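Local coordinates for uncharacterized protein DR_A0006 (Deinococcus radiodurans R1, PDB 3GGN) that is of unknown function but probably binds a hydrophobic ligand in this START-like domain of a longer protein, at residues 77-80 with 81-85. Residues are numbered along the deposited sequence; the frame is centred on the assembly and turned at random.
Sequences WRSL and PGARI
Leu80 and Ala83 close a type II beta turn, in which the backbone N of Ala83 donates to Leu80 O at 3.2 Å. The bond is somewhat bent, 148° at the hydrogen, and the donor lies out of the carbonyl plane. Pro81 and Gly82 fill the two central positions. The proline ring restricts phi at the first, while Gly82 readily adopts the positive phi, here 93°, that a type II turn needs at its third residue. The methyl CB of Ala83 also comes within 3.2 Å of Leu80 O, a close carbon-to-oxygen contact that accompanies the turn bond.

Apolar contacts join the loop to the strand end. Ala83 CB turns back toward the strand and lies 3.7 Å from Ser79 CB; the same side chain also rests on Trp62 of strand 59-70. Leu80 CB sits 3.3 Å from Pro81 CD, a tight approach imposed by the peptide that links the two residues. The isobutyl group of Leu80 lies on Glu63 and Glu65 of strand 59-70.

Ser79 combines both kinds of contact. Its CB packs against Ile85 O at 3.7 Å, whereas the polar partner of OG is Asn87 N on strand 86-95; chi1 at 49° places this hydroxyl between the backbone N and carbonyl carbon. Farther round the loop, Arg84 reaches Ser61 O through NH1.

Residues 80-85 thus form a surface connection between antiparallel neighbours 74-79 and 86-95 of the Bet v 1-like sheet. The turn itself is closed by a single backbone bond and suits its Pro-Gly pair; bonds to the neighbouring strands anchor the rest, with the Ser79 hydroxyl linking the end of one strand to the start of the next.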
ATOM      1  N   TRP B  77       0.992 -11.318 -19.428  1.00 15.05           N
ATOM      2  CA  TRP B  77       2.403 -11.130 -19.728  1.00 16.25           C
ATOM      3  C   TRP B  77       3.212 -12.407 -19.525  1.00 17.38           C
ATOM      4  O   TRP B  77       2.775 -13.332 -18.837  1.00 18.63           O
ATOM      5  CB  TRP B  77       2.968 -10.021 -18.844  1.00 13.50           C
ATOM      6  CG  TRP B  77       2.968 -10.351 -17.393  1.00 14.10           C
ATOM      7  CD1 TRP B  77       3.971 -10.957 -16.683  1.00 13.33           C
ATOM      8  CD2 TRP B  77       1.922 -10.076 -16.455  1.00 15.32           C
ATOM      9  NE1 TRP B  77       3.613 -11.069 -15.362  1.00 14.49           N
ATOM     10  CE2 TRP B  77       2.360 -10.535 -15.194  1.00 15.79           C
ATOM     11  CE3 TRP B  77       0.651  -9.484 -16.559  1.00 16.93           C
ATOM     12  CZ2 TRP B  77       1.574 -10.422 -14.039  1.00 19.33           C
ATOM     13  CZ3 TRP B  77      -0.133  -9.370 -15.406  1.00 17.02           C
ATOM     14  CH2 TRP B  77       0.335  -9.837 -14.165  1.00 17.71           C
ATOM     15  N   ARG B  78       4.393 -12.452 -20.128  1.00 16.54           N
ATOM     16  CA  ARG B  78       5.258 -13.612 -19.989  1.00 18.72           C
ATOM     17  C   ARG B  78       6.714 -13.247 -20.237  1.00 17.89           C
ATOM     18  O   ARG B  78       7.028 -12.383 -21.060  1.00 16.17           O
ATOM     19  CB  ARG B  78       4.839 -14.720 -20.958  1.00 21.05           C
ATOM     20  CG  ARG B  78       5.101 -14.399 -22.414  1.00 26.26           C
ATOM     21  CD  ARG B  78       4.460 -15.437 -23.316  1.00 31.76           C
ATOM     22  NE  ARG B  78       4.610 -15.100 -24.725  1.00 32.45           N
ATOM     23  CZ  ARG B  78       3.880 -15.639 -25.694  1.00 35.16           C
ATOM     24  NH1 ARG B  78       2.950 -16.538 -25.397  1.00 33.89           N
ATOM     25  NH2 ARG B  78       4.072 -15.276 -26.957  1.00 35.14           N
ATOM     26  N   SER B  79       7.599 -13.905 -19.504  1.00 13.89           N
ATOM     27  CA  SER B  79       9.027 -13.675 -19.645  1.00 14.32           C
ATOM     28  C   SER B  79       9.451 -14.147 -21.032  1.00 16.00           C
ATOM     29  O   SER B  79       8.865 -15.082 -21.581  1.00 14.99           O
ATOM     30  CB  SER B  79       9.778 -14.478 -18.590  1.00 13.73           C
ATOM     31  OG  SER B  79       9.306 -15.815 -18.609  1.00 10.74           O
ATOM     32  N   LEU B  80      10.452 -13.487 -21.602  1.00 16.64           N
ATOM     33  CA  LEU B  80      10.958 -13.868 -22.904  1.00 21.59           C
ATOM     34  C   LEU B  80      11.922 -15.033 -22.687  1.00 21.93           C
ATOM     35  O   LEU B  80      12.374 -15.263 -21.565  1.00 22.22           O
ATOM     36  CB  LEU B  80      11.695 -12.693 -23.557  1.00 21.92           C
ATOM     37  CG  LEU B  80      10.862 -11.782 -24.468  1.00 24.50           C
ATOM     38  CD1 LEU B  80       9.799 -11.064 -23.671  1.00 24.97           C
ATOM     39  CD2 LEU B  80      11.782 -10.779 -25.146  1.00 26.21           C
ATOM     40  N   PRO B  81      12.237 -15.792 -23.755  1.00 21.99           N
ATOM     41  CA  PRO B  81      13.158 -16.928 -23.632  1.00 20.40           C
ATOM     42  C   PRO B  81      14.528 -16.429 -23.161  1.00 21.72           C
ATOM     43  O   PRO B  81      14.987 -15.365 -23.583  1.00 17.48           O
ATOM     44  CB  PRO B  81      13.220 -17.490 -25.056  1.00 22.69           C
ATOM     45  CG  PRO B  81      11.933 -17.029 -25.689  1.00 24.16           C
ATOM     46  CD  PRO B  81      11.765 -15.636 -25.142  1.00 20.66           C
ATOM     47  N   GLY B  82      15.173 -17.194 -22.285  1.00 20.95           N
ATOM     48  CA  GLY B  82      16.480 -16.804 -21.780  1.00 21.82           C
ATOM     49  C   GLY B  82      16.402 -16.026 -20.476  1.00 23.78           C
ATOM     50  O   GLY B  82      17.420 -15.769 -19.837  1.00 22.41           O
ATOM     51  N   ALA B  83      15.188 -15.650 -20.082  1.00 25.47           N
ATOM     52  CA  ALA B  83      14.979 -14.892 -18.853  1.00 26.41           C
ATOM     53  C   ALA B  83      15.540 -15.630 -17.642  1.00 27.68           C
ATOM     54  O   ALA B  83      15.359 -16.843 -17.506  1.00 25.36           O
ATOM     55  CB  ALA B  83      13.482 -14.623 -18.652  1.00 27.51           C
ATOM     56  N   ARG B  84      16.217 -14.895 -16.763  1.00 28.80           N
ATOM     57  CA  ARG B  84      16.791 -15.496 -15.562  1.00 31.34           C
ATOM     58  C   ARG B  84      15.712 -16.234 -14.784  1.00 30.65           C
ATOM     59  O   ARG B  84      15.978 -17.249 -14.142  1.00 29.87           O
ATOM     60  CB  ARG B  84      17.406 -14.428 -14.651  1.00 34.98           C
ATOM     61  CG  ARG B  84      18.625 -13.712 -15.212  1.00 38.76           C
ATOM     62  CD  ARG B  84      19.244 -12.827 -14.140  1.00 43.05           C
ATOM     63  NE  ARG B  84      20.428 -12.116 -14.614  1.00 47.77           N
ATOM     64  CZ  ARG B  84      20.401 -11.039 -15.394  1.00 50.08           C
ATOM     65  NH1 ARG B  84      19.243 -10.533 -15.798  1.00 50.05           N
ATOM     66  NH2 ARG B  84      21.538 -10.464 -15.770  1.00 51.29           N
ATOM     67  N   ILE B  85      14.491 -15.712 -14.844  1.00 29.18           N
ATOM     68  CA  ILE B  85      13.371 -16.313 -14.139  1.00 30.54           C
ATOM     69  C   ILE B  85      12.177 -16.437 -15.062  1.00 29.29           C
ATOM     70  O   ILE B  85      11.704 -15.448 -15.614  1.00 28.54           O
ATOM     71  CB  ILE B  85      12.954 -15.464 -12.917  1.00 30.80           C
ATOM     72  CG1 ILE B  85      14.147 -15.293 -11.975  1.00 32.51           C
ATOM     73  CG2 ILE B  85      11.795 -16.130 -12.178  1.00 32.09           C
ATOM     74  CD1 ILE B  85      14.728 -16.601 -11.485  1.00 31.61           C
TER